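Local coordinates for protein putative carbohydrate-active enzyme (Uncultured organism, PDB 5WH8) that probably hydrolyses O-glycosidic bonds, as the glycoside hydrolase family 5 cellulase domain of a larger, multi-modular enzyme, at residues R32-H37 and Q301-K306; Y120-A125 and A164-P169; A158-Y163 and I180-P185. One frame throughout, in Å; residues are numbered along the deposited sequence.

Contact 1 of 3, residues R32-H37 and Q301-K306; sequences RGMSSH and QYIKRK. With EDO (1,2-ethanediol), chain I; EDO (1,2-ethanediol), chain M; EDO (1,2-ethanediol), chain E.
Met34 and Ile303 meet where the last helix of the chain, 298-307, lies against the first strand, 32-36, of a TIM barrel. The (beta/alpha)8 barrel of the GH5 cellulase domain closes here: backbone hydrogen bonds tie Gly33 to Trp268 and Asn270 of the eighth strand, while Met34 is hydrogen-bonded to Ile62 and Arg64 of the second. The tight part of the contact is apolar and buried, with Met34 SD 3.8 Å from Ile303 CG2. The thioether does not run straight out from its strand; turns at chi2 (-64°) and chi3 (-62°) curl it, and the sulfur, not the terminal methyl, faces the isoleucine. On the helix, CG2 of Ile303 stands anti to the backbone N and forms the touching branch. A flexible, unbranched methionine can bend to bring its sulfur to the helix, and the compact isoleucine also reaches Asn270.

Toward the C-terminal end of the helix the fit is looser and more polar. The guanidinium of Arg32 lies flat beneath a carbonyl: Lys306 O sits 4.1 Å above its plane, over the centre, too far and too steeply placed for an in-plane N-H bond. Its actual hydrogen bonds go onward along the chain, from NH2 to Gln309 O and from NH1 to Pro310 O. Gathering carbonyls near a helix end probably gives the positive group a favourable electrostatic setting. The Lys306 side chain leaves the interface for the partly exposed side, where NZ is hydrogen-bonded to Asn255 OD1 and makes a weak hydrogen bond to O1 of an ethanediol, 3.2 Å away. On the way, Lys306 CG passes 4.2 Å above the ring plane of Tyr302, displaced toward the rim.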
ATOM      1  N   ARG A  32      -9.924   1.733   1.359  1.00  8.35           N
ATOM      2  CA  ARG A  32      -9.749   2.226  -0.002  1.00  6.92           C
ATOM      3  C   ARG A  32      -8.884   3.477   0.023  1.00  9.09           C
ATOM      4  O   ARG A  32      -9.161   4.395   0.794  1.00 10.70           O
ATOM      5  CB  ARG A  32     -11.112   2.543  -0.648  1.00 10.72           C
ATOM      6  CG  ARG A  32     -12.128   1.390  -0.509  1.00 10.88           C
ATOM      7  CD  ARG A  32     -13.527   1.779  -1.038  1.00 13.01           C
ATOM      8  NE  ARG A  32     -14.039   2.946  -0.331  1.00 13.97           N
ATOM      9  CZ  ARG A  32     -15.304   3.136   0.050  1.00 15.76           C
ATOM     10  NH1 ARG A  32     -16.258   2.237  -0.211  1.00 14.01           N
ATOM     11  NH2 ARG A  32     -15.616   4.250   0.689  1.00 14.53           N
ATOM     12  N   GLY A  33      -7.840   3.542  -0.801  1.00  7.84           N
ATOM     13  CA  GLY A  33      -7.050   4.762  -0.816  1.00  9.14           C
ATOM     14  C   GLY A  33      -6.128   4.926  -2.017  1.00  8.12           C
ATOM     15  O   GLY A  33      -6.354   4.349  -3.098  1.00  7.65           O
ATOM     16  N   MET A  34      -5.062   5.705  -1.805  1.00  8.15           N
ATOM     17  CA  MET A  34      -4.148   6.138  -2.872  1.00  8.74           C
ATOM     18  C   MET A  34      -2.702   5.857  -2.512  1.00  7.58           C
ATOM     19  O   MET A  34      -2.322   5.897  -1.343  1.00  7.95           O
ATOM     20  CB  MET A  34      -4.278   7.639  -3.147  1.00  9.44           C
ATOM     21  CG  MET A  34      -5.623   8.086  -3.683  1.00  8.88           C
ATOM     22  SD  MET A  34      -6.014   7.408  -5.321  1.00 10.34           S
ATOM     23  CE  MET A  34      -4.712   8.090  -6.364  1.00 11.79           C
ATOM     24  N   SER A  35      -1.917   5.556  -3.536  1.00  7.39           N
ATOM     25  CA  SER A  35      -0.453   5.442  -3.444  1.00  6.73           C
ATOM     26  C   SER A  35       0.265   6.686  -3.956  1.00  8.99           C
ATOM     27  O   SER A  35      -0.134   7.281  -4.955  1.00 10.24           O
ATOM     28  CB  SER A  35       0.049   4.239  -4.255  1.00  8.99           C
ATOM     29  OG  SER A  35       1.448   4.020  -4.089  1.00  9.41           O
ATOM     30  N   SER A  36       1.363   7.053  -3.294  1.00  9.77           N
ATOM     31  CA  SER A  36       2.305   7.990  -3.893  1.00  8.22           C
ATOM     32  C   SER A  36       2.915   7.374  -5.133  1.00  8.93           C
ATOM     33  O   SER A  36       2.919   6.143  -5.312  1.00  9.88           O
ATOM     34  CB  SER A  36       3.425   8.374  -2.903  1.00  9.15           C
ATOM     35  OG  SER A  36       4.379   7.330  -2.737  1.00  9.58           O
ATOM     36  N   HIS A  37       3.469   8.226  -5.987  1.00 10.52           N
ATOM     37  CA  HIS A  37       4.418   7.799  -7.018  1.00  9.52           C
ATOM     38  C   HIS A  37       5.800   7.852  -6.322  1.00 10.40           C
ATOM     39  O   HIS A  37       5.862   7.846  -5.085  1.00 11.70           O
ATOM     40  CB  HIS A  37       4.297   8.734  -8.239  1.00 10.08           C
ATOM     41  CG  HIS A  37       4.774   8.174  -9.547  1.00 11.44           C
ATOM     42  ND1 HIS A  37       6.091   7.864  -9.798  1.00 11.81           N
ATOM     43  CD2 HIS A  37       4.108   7.950 -10.708  1.00 12.82           C
ATOM     44  CE1 HIS A  37       6.215   7.442 -11.051  1.00 15.73           C
ATOM     45  NE2 HIS A  37       5.022   7.477 -11.620  1.00 15.89           N
ATOM     46  N   GLN A 301     -10.755  11.041 -11.647  1.00  8.80           N
ATOM     47  CA  GLN A 301     -12.191  11.272 -11.501  1.00  9.44           C
ATOM     48  C   GLN A 301     -12.911   9.955 -11.190  1.00  9.81           C
ATOM     49  O   GLN A 301     -13.756   9.891 -10.303  1.00 10.59           O
ATOM     50  CB  GLN A 301     -12.738  11.943 -12.772  1.00 12.93           C
ATOM     51  CG  GLN A 301     -14.227  12.178 -12.773  1.00 16.86           C
ATOM     52  CD  GLN A 301     -14.664  12.947 -14.014  1.00 24.80           C
ATOM     53  OE1 GLN A 301     -15.108  14.103 -13.931  1.00 22.84           O
ATOM     54  NE2 GLN A 301     -14.517  12.316 -15.174  1.00 17.54           N
ATOM     55  N   TYR A 302     -12.535   8.906 -11.914  1.00  9.95           N
ATOM     56  CA  TYR A 302     -13.124   7.585 -11.744  1.00 11.85           C
ATOM     57  C   TYR A 302     -12.817   7.031 -10.355  1.00  8.87           C
ATOM     58  O   TYR A 302     -13.720   6.564  -9.655  1.00  9.70           O
ATOM     59  CB  TYR A 302     -12.602   6.641 -12.839  1.00 10.38           C
ATOM     60  CG  TYR A 302     -12.884   5.161 -12.617  1.00  9.91           C
ATOM     61  CD1 TYR A 302     -14.042   4.575 -13.090  1.00 11.18           C
ATOM     62  CD2 TYR A 302     -11.968   4.360 -11.969  1.00  9.51           C
ATOM     63  CE1 TYR A 302     -14.282   3.220 -12.910  1.00 11.83           C
ATOM     64  CE2 TYR A 302     -12.200   3.004 -11.770  1.00 11.12           C
ATOM     65  CZ  TYR A 302     -13.360   2.448 -12.232  1.00 11.46           C
ATOM     66  OH  TYR A 302     -13.553   1.100 -12.006  1.00 11.86           O
ATOM     67  N   ILE A 303     -11.559   7.133  -9.924  1.00 10.58           N
ATOM     68  CA  ILE A 303     -11.172   6.643  -8.603  1.00  9.88           C
ATOM     69  C   ILE A 303     -11.794   7.463  -7.468  1.00 10.58           C
ATOM     70  O   ILE A 303     -12.295   6.901  -6.499  1.00 11.06           O
ATOM     71  CB  ILE A 303      -9.605   6.612  -8.482  1.00  8.78           C
ATOM     72  CG1 ILE A 303      -9.013   5.652  -9.519  1.00 11.87           C
ATOM     73  CG2 ILE A 303      -9.165   6.283  -7.041  1.00 11.65           C
ATOM     74  CD1 ILE A 303      -9.354   4.162  -9.295  1.00 13.34           C
ATOM     75  N   LYS A 304     -11.799   8.787  -7.583  1.00 10.03           N
ATOM     76  CA  LYS A 304     -12.438   9.627  -6.585  1.00 10.66           C
ATOM     77  C   LYS A 304     -13.924   9.299  -6.444  1.00 10.87           C
ATOM     78  O   LYS A 304     -14.468   9.300  -5.335  1.00 12.59           O
ATOM     79  CB  LYS A 304     -12.244  11.112  -6.958  1.00 14.36           C
ATOM     80  CG  LYS A 304     -12.620  12.065  -5.872  1.00 15.65           C
ATOM     81  CD  LYS A 304     -12.188  13.503  -6.204  1.00 15.45           C
ATOM     82  CE  LYS A 304     -12.938  14.420  -5.303  1.00 16.34           C
ATOM     83  NZ  LYS A 304     -12.589  15.826  -5.556  1.00 12.10           N
ATOM     84  N   ARG A 305     -14.577   8.980  -7.559  1.00 10.49           N
ATOM     85  CA  ARG A 305     -15.969   8.550  -7.508  1.00 13.88           C
ATOM     86  C   ARG A 305     -16.132   7.204  -6.770  1.00 13.58           C
ATOM     87  O   ARG A 305     -17.064   7.054  -5.965  1.00 15.21           O
ATOM     88  CB  ARG A 305     -16.537   8.469  -8.925  1.00 15.49           C
ATOM     89  CG  ARG A 305     -18.024   8.258  -8.986  1.00 18.72           C
ATOM     90  CD  ARG A 305     -18.589   8.771 -10.302  1.00 27.06           C
ATOM     91  NE  ARG A 305     -20.022   8.528 -10.354  1.00 37.45           N
ATOM     92  CZ  ARG A 305     -20.816   8.908 -11.346  1.00 45.88           C
ATOM     93  NH1 ARG A 305     -20.321   9.561 -12.394  1.00 38.29           N
ATOM     94  NH2 ARG A 305     -22.113   8.633 -11.284  1.00 40.47           N
ATOM     95  N   LYS A 306     -15.224   6.242  -6.993  1.00 10.69           N
ATOM     96  CA  LYS A 306     -15.273   4.975  -6.229  1.00 11.78           C
ATOM     97  C   LYS A 306     -15.035   5.201  -4.722  1.00 13.45           C
ATOM     98  O   LYS A 306     -15.665   4.574  -3.864  1.00 14.75           O
ATOM     99  CB  LYS A 306     -14.238   3.972  -6.739  1.00 10.03           C
ATOM    100  CG  LYS A 306     -14.429   3.464  -8.177  1.00 12.30           C
ATOM    101  CD  LYS A 306     -15.751   2.703  -8.343  1.00 16.74           C
ATOM    102  CE  LYS A 306     -15.904   2.188  -9.785  1.00 18.76           C
ATOM    103  NZ  LYS A 306     -17.294   1.868 -10.119  1.00 24.35           N
TER
HETATM  104  C1  EDO I 408     -18.121  -1.506  -9.864  1.00 33.01           C
HETATM  105  O1  EDO I 408     -19.157  -0.755 -10.521  1.00 37.63           O
HETATM  106  C2  EDO I 408     -17.546  -0.892  -8.576  1.00 22.39           C
HETATM  107  O2  EDO I 408     -18.445  -0.065  -7.805  1.00 39.66           O
HETATM  108  C1  EDO M 412       4.861   4.469 -13.583  1.00 28.41           C
HETATM  109  O1  EDO M 412       3.618   5.190 -13.638  1.00 23.02           O
HETATM  110  C2  EDO M 412       5.935   4.995 -14.551  1.00 29.27           C
HETATM  111  O2  EDO M 412       5.954   6.433 -14.641  1.00 24.50           O
HETATM  112  C1  EDO E 404     -10.844  14.823 -16.805  1.00 38.00           C
HETATM  113  O1  EDO E 404     -11.414  15.799 -17.684  1.00 42.13           O
HETATM  114  C2  EDO E 404     -11.228  15.167 -15.374  1.00 28.31           C
HETATM  115  O2  EDO E 404     -12.648  15.219 -15.274  1.00 47.53           O

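Contact 2 of 3, residues Y120-A125 and A164-P169; sequences YTLDDA and AEAVIP
Leu122 lays one methyl, CD2, against the neighbouring helix, 3.8 Å from Val167 CG2 and 4.1 Å from Ala166 CB. The same methyl therefore touches two consecutive residues of helix 157-172: it meets Val167 CG2 nearly tip to tip, while Ala166 CB lies to one flank of it. With chi2 at 166°, CD1 continues away from CA, which leaves CD2 as the branch that touches. Val167 answers with CG2, the methyl anti to its carbonyl carbon, and its side chain also packs on Ile126 and Trp129, farther along helix 122-135. Ala166 contributes only a CB, and such a short side chain leaves room for the longer leucine to come close.

These two helices follow the third and fourth strands of the barrel and are neighbours in the outer helical layer of the TIM-barrel fold. Leu122 stands in the first turn of its helix, just after Thr121 at the N-cap position. The Thr121 carbonyl oxygen fixes that turn by accepting from both Asp124 N and Ala125 N, the latter at 2.8 Å. Its hydroxyl is engaged elsewhere, with Pro118 O and the indole NH of Trp108. Across the interface, helix 157-172 is kinked at Pro169, whose nitrogen carries no hydrogen for the preceding turn.

Ala125 points its CB toward the opposing helix, where it packs on Tyr163; so small a residue leaves space for that ring. No hydrogen bond spans the two segments, so the contact probably rests on dispersion between methyl groups and on apolar surface withdrawn from water, neither of which is strongly directional.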
ATOM      1  N   TYR A 120      18.494  -8.798  -2.579  1.00 13.26           N
ATOM      2  CA  TYR A 120      19.629  -7.996  -3.007  1.00 13.86           C
ATOM      3  C   TYR A 120      19.557  -6.569  -2.468  1.00 18.01           C
ATOM      4  O   TYR A 120      20.434  -5.751  -2.786  1.00 16.88           O
ATOM      5  CB  TYR A 120      19.725  -7.995  -4.535  1.00 14.23           C
ATOM      6  CG  TYR A 120      20.004  -9.358  -5.132  1.00 11.39           C
ATOM      7  CD1 TYR A 120      20.428 -10.437  -4.341  1.00 16.52           C
ATOM      8  CD2 TYR A 120      19.841  -9.575  -6.491  1.00 14.90           C
ATOM      9  CE1 TYR A 120      20.673 -11.686  -4.908  1.00 17.76           C
ATOM     10  CE2 TYR A 120      20.095 -10.818  -7.055  1.00 15.86           C
ATOM     11  CZ  TYR A 120      20.499 -11.860  -6.263  1.00 18.25           C
ATOM     12  OH  TYR A 120      20.744 -13.102  -6.839  1.00 19.54           O
ATOM     13  N   THR A 121      18.530  -6.277  -1.657  1.00 11.94           N
ATOM     14  CA  THR A 121      18.441  -4.995  -0.958  1.00 13.09           C
ATOM     15  C   THR A 121      18.641  -5.113   0.562  1.00 14.32           C
ATOM     16  O   THR A 121      18.511  -4.105   1.267  1.00 13.97           O
ATOM     17  CB  THR A 121      17.071  -4.301  -1.188  1.00 14.36           C
ATOM     18  OG1 THR A 121      16.048  -4.983  -0.442  1.00 13.93           O
ATOM     19  CG2 THR A 121      16.722  -4.274  -2.663  1.00 14.27           C
ATOM     20  N   LEU A 122      19.009  -6.299   1.059  1.00 13.60           N
ATOM     21  CA  LEU A 122      19.018  -6.550   2.503  1.00 11.85           C
ATOM     22  C   LEU A 122      20.022  -5.712   3.295  1.00 12.80           C
ATOM     23  O   LEU A 122      19.768  -5.421   4.475  1.00 13.95           O
ATOM     24  CB  LEU A 122      19.278  -8.041   2.792  1.00 11.51           C
ATOM     25  CG  LEU A 122      18.040  -8.928   2.703  1.00 14.93           C
ATOM     26  CD1 LEU A 122      18.408 -10.402   2.668  1.00 16.88           C
ATOM     27  CD2 LEU A 122      17.111  -8.656   3.862  1.00 13.58           C
ATOM     28  N   ASP A 123      21.146  -5.336   2.683  1.00 14.61           N
ATOM     29  CA  ASP A 123      22.125  -4.507   3.394  1.00 18.72           C
ATOM     30  C   ASP A 123      21.502  -3.193   3.864  1.00 15.76           C
ATOM     31  O   ASP A 123      21.947  -2.631   4.866  1.00 15.22           O
ATOM     32  CB  ASP A 123      23.346  -4.201   2.525  1.00 18.19           C
ATOM     33  CG  ASP A 123      24.228  -5.413   2.292  1.00 29.12           C
ATOM     34  OD1 ASP A 123      24.196  -6.354   3.112  1.00 29.47           O
ATOM     35  OD2 ASP A 123      24.978  -5.398   1.295  1.00 38.32           O
ATOM     36  N   ASP A 124      20.502  -2.688   3.128  1.00 13.60           N
ATOM     37  CA  ASP A 124      19.754  -1.496   3.542  1.00 13.55           C
ATOM     38  C   ASP A 124      18.384  -1.815   4.145  1.00 13.36           C
ATOM     39  O   ASP A 124      17.906  -1.080   5.014  1.00 12.85           O
ATOM     40  CB  ASP A 124      19.580  -0.550   2.353  1.00 12.73           C
ATOM     41  CG  ASP A 124      20.872   0.078   1.949  1.00 21.53           C
ATOM     42  OD1 ASP A 124      21.552   0.631   2.846  1.00 21.32           O
ATOM     43  OD2 ASP A 124      21.234  -0.055   0.774  1.00 20.47           O
ATOM     44  N   ALA A 125      17.759  -2.902   3.701  1.00 12.30           N
ATOM     45  CA  ALA A 125      16.412  -3.237   4.171  1.00 13.25           C
ATOM     46  C   ALA A 125      16.376  -3.616   5.658  1.00 10.45           C
ATOM     47  O   ALA A 125      15.439  -3.290   6.378  1.00 12.21           O
ATOM     48  CB  ALA A 125      15.832  -4.367   3.340  1.00 15.97           C
ATOM     49  N   ALA A 164      11.678 -12.598   3.500  1.00 10.25           N
ATOM     50  CA  ALA A 164      10.719 -12.292   4.558  1.00 11.82           C
ATOM     51  C   ALA A 164      11.166 -12.877   5.900  1.00 14.45           C
ATOM     52  O   ALA A 164      10.957 -12.273   6.951  1.00 13.78           O
ATOM     53  CB  ALA A 164       9.340 -12.817   4.188  1.00 14.76           C
ATOM     54  N   GLU A 165      11.763 -14.063   5.870  1.00 11.89           N
ATOM     55  CA  GLU A 165      12.220 -14.692   7.106  1.00 16.04           C
ATOM     56  C   GLU A 165      13.476 -13.997   7.667  1.00 17.16           C
ATOM     57  O   GLU A 165      13.829 -14.209   8.837  1.00 15.23           O
ATOM     58  CB  GLU A 165      12.428 -16.193   6.860  1.00 14.66           C
ATOM     59  CG  GLU A 165      11.089 -16.919   6.712  1.00 14.75           C
ATOM     60  CD  GLU A 165      11.180 -18.378   6.309  1.00 21.82           C
ATOM     61  OE1 GLU A 165      12.267 -18.844   5.902  1.00 25.17           O
ATOM     62  OE2 GLU A 165      10.132 -19.053   6.381  1.00 24.13           O
ATOM     63  N   ALA A 166      14.121 -13.152   6.859  1.00 14.13           N
ATOM     64  CA  ALA A 166      15.211 -12.269   7.328  1.00 13.46           C
ATOM     65  C   ALA A 166      14.679 -10.967   7.935  1.00 19.37           C
ATOM     66  O   ALA A 166      15.144 -10.515   8.990  1.00 19.52           O
ATOM     67  CB  ALA A 166      16.192 -11.950   6.169  1.00 15.53           C
ATOM     68  N   VAL A 167      13.706 -10.357   7.272  1.00 14.06           N
ATOM     69  CA  VAL A 167      13.193  -9.053   7.699  1.00 11.38           C
ATOM     70  C   VAL A 167      12.132  -9.127   8.813  1.00 11.99           C
ATOM     71  O   VAL A 167      12.108  -8.271   9.696  1.00 13.59           O
ATOM     72  CB  VAL A 167      12.610  -8.275   6.456  1.00 13.79           C
ATOM     73  CG1 VAL A 167      11.833  -7.053   6.871  1.00 24.07           C
ATOM     74  CG2 VAL A 167      13.748  -7.904   5.472  1.00 15.80           C
ATOM     75  N   ILE A 168      11.229 -10.103   8.775  1.00 12.86           N
ATOM     76  CA  ILE A 168      10.115 -10.104   9.721  1.00 13.40           C
ATOM     77  C   ILE A 168      10.606 -10.244  11.172  1.00 12.50           C
ATOM     78  O   ILE A 168      10.084  -9.558  12.052  1.00 12.86           O
ATOM     79  CB  ILE A 168       9.071 -11.182   9.365  1.00 14.40           C
ATOM     80  CG1 ILE A 168       8.325 -10.732   8.086  1.00 12.72           C
ATOM     81  CG2 ILE A 168       8.078 -11.406  10.522  1.00 15.25           C
ATOM     82  CD1 ILE A 168       7.356 -11.749   7.554  1.00 14.58           C
ATOM     83  N   PRO A 169      11.618 -11.095  11.431  1.00 13.75           N
ATOM     84  CA  PRO A 169      12.086 -11.128  12.830  1.00 14.40           C
ATOM     85  C   PRO A 169      12.664  -9.797  13.327  1.00 14.14           C
ATOM     86  O   PRO A 169      12.590  -9.488  14.525  1.00 15.99           O
ATOM     87  CB  PRO A 169      13.167 -12.222  12.808  1.00 14.11           C
ATOM     88  CG  PRO A 169      12.752 -13.122  11.675  1.00 20.57           C
ATOM     89  CD  PRO A 169      12.226 -12.161  10.619  1.00 15.09           C
TER

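Contact 3 of 3, residues A158-Y163 and I180-P185; sequences ADVKEY and IICGTP. With EDO (1,2-ethanediol), chain H.
A buried carbonyl oxygen with no assigned hydrogen-bonding partner in the model faces a methyl group here: Gly183 O is 3.3 Å from Val160 CG1, close for a carbon-oxygen pair. The apolar covering shields the oxygen from solvent. Val160 accounts for half of the surface hidden between the segments. Its CG1, anti to the backbone N (chi1 -180°), reaches both this carbonyl and Cys182 SG, 4.1 Å away. The other branch, CG2, leads toward the ring of Pro185, where CG lies at 4.3 Å. A beta-branched residue fits because two short methyls can serve separate neighbours from one rigid position on the helix.

Strand 142-145, helix 157-172 and strand 180-182 form a beta-alpha-beta crossover of the TIM barrel. The contact lies where the chain leaves strand 180-182 and passes the early turns of the preceding helix. Cys182, the last strand residue, presents a modest, polarisable sulfur that also packs on Ala164. Gly183 has no side chain to keep the helix at a distance, and cyclic Pro185 offers a compact apolar surface two residues further on.

Away from the contact, the carboxylate of Asp159 accepts a hydrogen bond at each oxygen from one ethanediol, probably from the crystallisation liquor: O2 to OD1 at 2.7 Å and O1 to OD2 at 2.8 Å. OD2 also accepts from Lys156 N.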
ATOM      1  N   ALA A 158      10.198 -19.325  -2.957  1.00 13.50           N
ATOM      2  CA  ALA A 158      11.250 -19.708  -2.010  1.00 13.85           C
ATOM      3  C   ALA A 158      12.212 -18.563  -1.694  1.00 10.65           C
ATOM      4  O   ALA A 158      12.591 -18.375  -0.540  1.00 13.69           O
ATOM      5  CB  ALA A 158      12.037 -20.907  -2.543  1.00 19.62           C
ATOM      6  N   ASP A 159      12.582 -17.782  -2.705  1.00 14.00           N
ATOM      7  CA  ASP A 159      13.488 -16.658  -2.519  1.00 12.09           C
ATOM      8  C   ASP A 159      12.823 -15.497  -1.772  1.00 11.56           C
ATOM      9  O   ASP A 159      13.435 -14.867  -0.887  1.00 11.72           O
ATOM     10  CB  ASP A 159      14.008 -16.190  -3.867  1.00 13.76           C
ATOM     11  CG  ASP A 159      14.654 -17.312  -4.645  1.00 17.07           C
ATOM     12  OD1 ASP A 159      15.698 -17.817  -4.171  1.00 19.30           O
ATOM     13  OD2 ASP A 159      14.092 -17.727  -5.677  1.00 17.23           O
ATOM     14  N   VAL A 160      11.574 -15.200  -2.110  1.00 11.10           N
ATOM     15  CA  VAL A 160      10.860 -14.161  -1.375  1.00 12.08           C
ATOM     16  C   VAL A 160      10.626 -14.574   0.088  1.00 12.34           C
ATOM     17  O   VAL A 160      10.714 -13.750   1.001  1.00 12.66           O
ATOM     18  CB  VAL A 160       9.493 -13.822  -2.058  1.00  9.40           C
ATOM     19  CG1 VAL A 160       8.736 -12.732  -1.295  1.00 11.85           C
ATOM     20  CG2 VAL A 160       9.720 -13.394  -3.503  1.00 15.38           C
ATOM     21  N   LYS A 161      10.316 -15.850   0.313  1.00 11.56           N
ATOM     22  CA  LYS A 161      10.104 -16.359   1.674  1.00 12.83           C
ATOM     23  C   LYS A 161      11.389 -16.226   2.509  1.00 13.07           C
ATOM     24  O   LYS A 161      11.326 -15.869   3.687  1.00 13.87           O
ATOM     25  CB  LYS A 161       9.608 -17.821   1.624  1.00 13.94           C
ATOM     26  CG  LYS A 161       9.183 -18.419   2.942  1.00 16.45           C
ATOM     27  CD  LYS A 161       8.463 -19.740   2.711  1.00 15.28           C
ATOM     28  CE  LYS A 161       7.887 -20.326   3.985  1.00 23.87           C
ATOM     29  NZ  LYS A 161       8.911 -21.046   4.756  1.00 29.92           N
ATOM     30  N   GLU A 162      12.551 -16.467   1.904  1.00 12.47           N
ATOM     31  CA  GLU A 162      13.806 -16.300   2.624  1.00 13.23           C
ATOM     32  C   GLU A 162      14.075 -14.831   2.970  1.00 12.67           C
ATOM     33  O   GLU A 162      14.549 -14.529   4.057  1.00 13.00           O
ATOM     34  CB  GLU A 162      14.970 -16.898   1.822  1.00 14.69           C
ATOM     35  CG  GLU A 162      14.890 -18.433   1.850  1.00 24.53           C
ATOM     36  CD  GLU A 162      16.035 -19.144   1.146  1.00 29.23           C
ATOM     37  OE1 GLU A 162      16.518 -18.665   0.101  1.00 24.73           O
ATOM     38  OE2 GLU A 162      16.442 -20.215   1.650  1.00 31.64           O
ATOM     39  N   TYR A 163      13.743 -13.920   2.057  1.00 11.36           N
ATOM     40  CA  TYR A 163      13.813 -12.488   2.355  1.00 12.48           C
ATOM     41  C   TYR A 163      12.927 -12.141   3.545  1.00 12.62           C
ATOM     42  O   TYR A 163      13.359 -11.460   4.472  1.00 12.67           O
ATOM     43  CB  TYR A 163      13.400 -11.653   1.126  1.00 10.29           C
ATOM     44  CG  TYR A 163      13.201 -10.165   1.413  1.00 10.81           C
ATOM     45  CD1 TYR A 163      14.283  -9.310   1.485  1.00 11.58           C
ATOM     46  CD2 TYR A 163      11.932  -9.637   1.649  1.00 11.75           C
ATOM     47  CE1 TYR A 163      14.118  -7.964   1.749  1.00 10.03           C
ATOM     48  CE2 TYR A 163      11.755  -8.285   1.927  1.00 11.62           C
ATOM     49  CZ  TYR A 163      12.852  -7.461   1.981  1.00 10.69           C
ATOM     50  OH  TYR A 163      12.730  -6.117   2.265  1.00 11.92           O
ATOM     51  N   ILE A 180       2.114  -6.948   8.639  1.00 10.64           N
ATOM     52  CA  ILE A 180       3.157  -6.994   7.616  1.00 10.00           C
ATOM     53  C   ILE A 180       2.528  -7.532   6.343  1.00  9.63           C
ATOM     54  O   ILE A 180       1.779  -8.521   6.382  1.00 10.45           O
ATOM     55  CB  ILE A 180       4.353  -7.883   8.048  1.00 11.38           C
ATOM     56  CG1 ILE A 180       5.045  -7.226   9.244  1.00 11.76           C
ATOM     57  CG2 ILE A 180       5.333  -8.094   6.906  1.00 14.75           C
ATOM     58  CD1 ILE A 180       6.076  -8.087   9.943  1.00 12.99           C
ATOM     59  N   ILE A 181       2.777  -6.849   5.222  1.00  8.46           N
ATOM     60  CA  ILE A 181       2.231  -7.244   3.912  1.00  9.75           C
ATOM     61  C   ILE A 181       3.413  -7.686   3.062  1.00  9.88           C
ATOM     62  O   ILE A 181       4.345  -6.902   2.848  1.00 10.11           O
ATOM     63  CB  ILE A 181       1.479  -6.096   3.181  1.00 11.71           C
ATOM     64  CG1 ILE A 181       0.444  -5.427   4.085  1.00 11.30           C
ATOM     65  CG2 ILE A 181       0.801  -6.637   1.880  1.00 11.34           C
ATOM     66  CD1 ILE A 181      -0.162  -4.126   3.535  1.00 12.97           C
ATOM     67  N   CYS A 182       3.368  -8.925   2.583  1.00  9.32           N
ATOM     68  CA  CYS A 182       4.489  -9.551   1.892  1.00 10.41           C
ATOM     69  C   CYS A 182       4.242  -9.718   0.409  1.00 10.90           C
ATOM     70  O   CYS A 182       3.266 -10.366   0.017  1.00 10.07           O
ATOM     71  CB  CYS A 182       4.768 -10.935   2.497  1.00 13.24           C
ATOM     72  SG  CYS A 182       6.257 -11.760   1.808  1.00 12.97           S
ATOM     73  N   GLY A 183       5.136  -9.158  -0.416  1.00 11.45           N
ATOM     74  CA  GLY A 183       5.049  -9.258  -1.859  1.00 11.10           C
ATOM     75  C   GLY A 183       5.184 -10.689  -2.343  1.00  8.73           C
ATOM     76  O   GLY A 183       5.638 -11.565  -1.592  1.00  9.82           O
ATOM     77  N   THR A 184       4.763 -10.922  -3.584  1.00 11.06           N
ATOM     78  CA  THR A 184       4.782 -12.266  -4.162  1.00 10.12           C
ATOM     79  C   THR A 184       5.433 -12.220  -5.548  1.00  8.65           C
ATOM     80  O   THR A 184       5.641 -11.132  -6.108  1.00  9.16           O
ATOM     81  CB  THR A 184       3.357 -12.866  -4.211  1.00 11.01           C
ATOM     82  OG1 THR A 184       2.456 -11.988  -4.896  1.00 13.13           O
ATOM     83  CG2 THR A 184       2.838 -13.121  -2.769  1.00 11.63           C
ATOM     84  N   PRO A 185       5.856 -13.387  -6.071  1.00 11.26           N
ATOM     85  CA  PRO A 185       6.573 -13.377  -7.359  1.00 10.37           C
ATOM     86  C   PRO A 185       5.752 -12.878  -8.558  1.00  8.64           C
ATOM     87  O   PRO A 185       4.524 -12.748  -8.510  1.00 10.03           O
ATOM     88  CB  PRO A 185       6.963 -14.855  -7.552  1.00 13.01           C
ATOM     89  CG  PRO A 185       6.984 -15.428  -6.173  1.00 12.26           C
ATOM     90  CD  PRO A 185       5.864 -14.721  -5.434  1.00 11.15           C
TER
HETATM   91  C1  EDO H 407      15.438 -21.390  -5.675  1.00 42.54           C
HETATM   92  O1  EDO H 407      14.314 -20.534  -5.909  1.00 35.80           O
HETATM   93  C2  EDO H 407      16.720 -20.811  -6.264  1.00 34.38           C
HETATM   94  O2  EDO H 407      16.947 -19.465  -5.839  1.00 25.90           O

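From the N terminus the chain enters the first barrel strand at 32-37, and only near its far end does 301-306 return to close contact 1, around nearly the whole barrel. The Cys25-Cys316 disulfide brackets this loop from outside. Contacts 2 and 3 fall within it, on the other side of the molecular centre. Segment 120-125 opens contact 2, and 158-163 opens contact 3 before 164-169 closes contact 2; 180-185 then closes contact 3. The two loops thus cross, sharing helix 157-172, which one contact joins to helix 122-135 and the other to strand 180-182. They touch through Tyr163 on Leu122 and Ala125, Ile168 on Ile180, and Ala164 on Cys182.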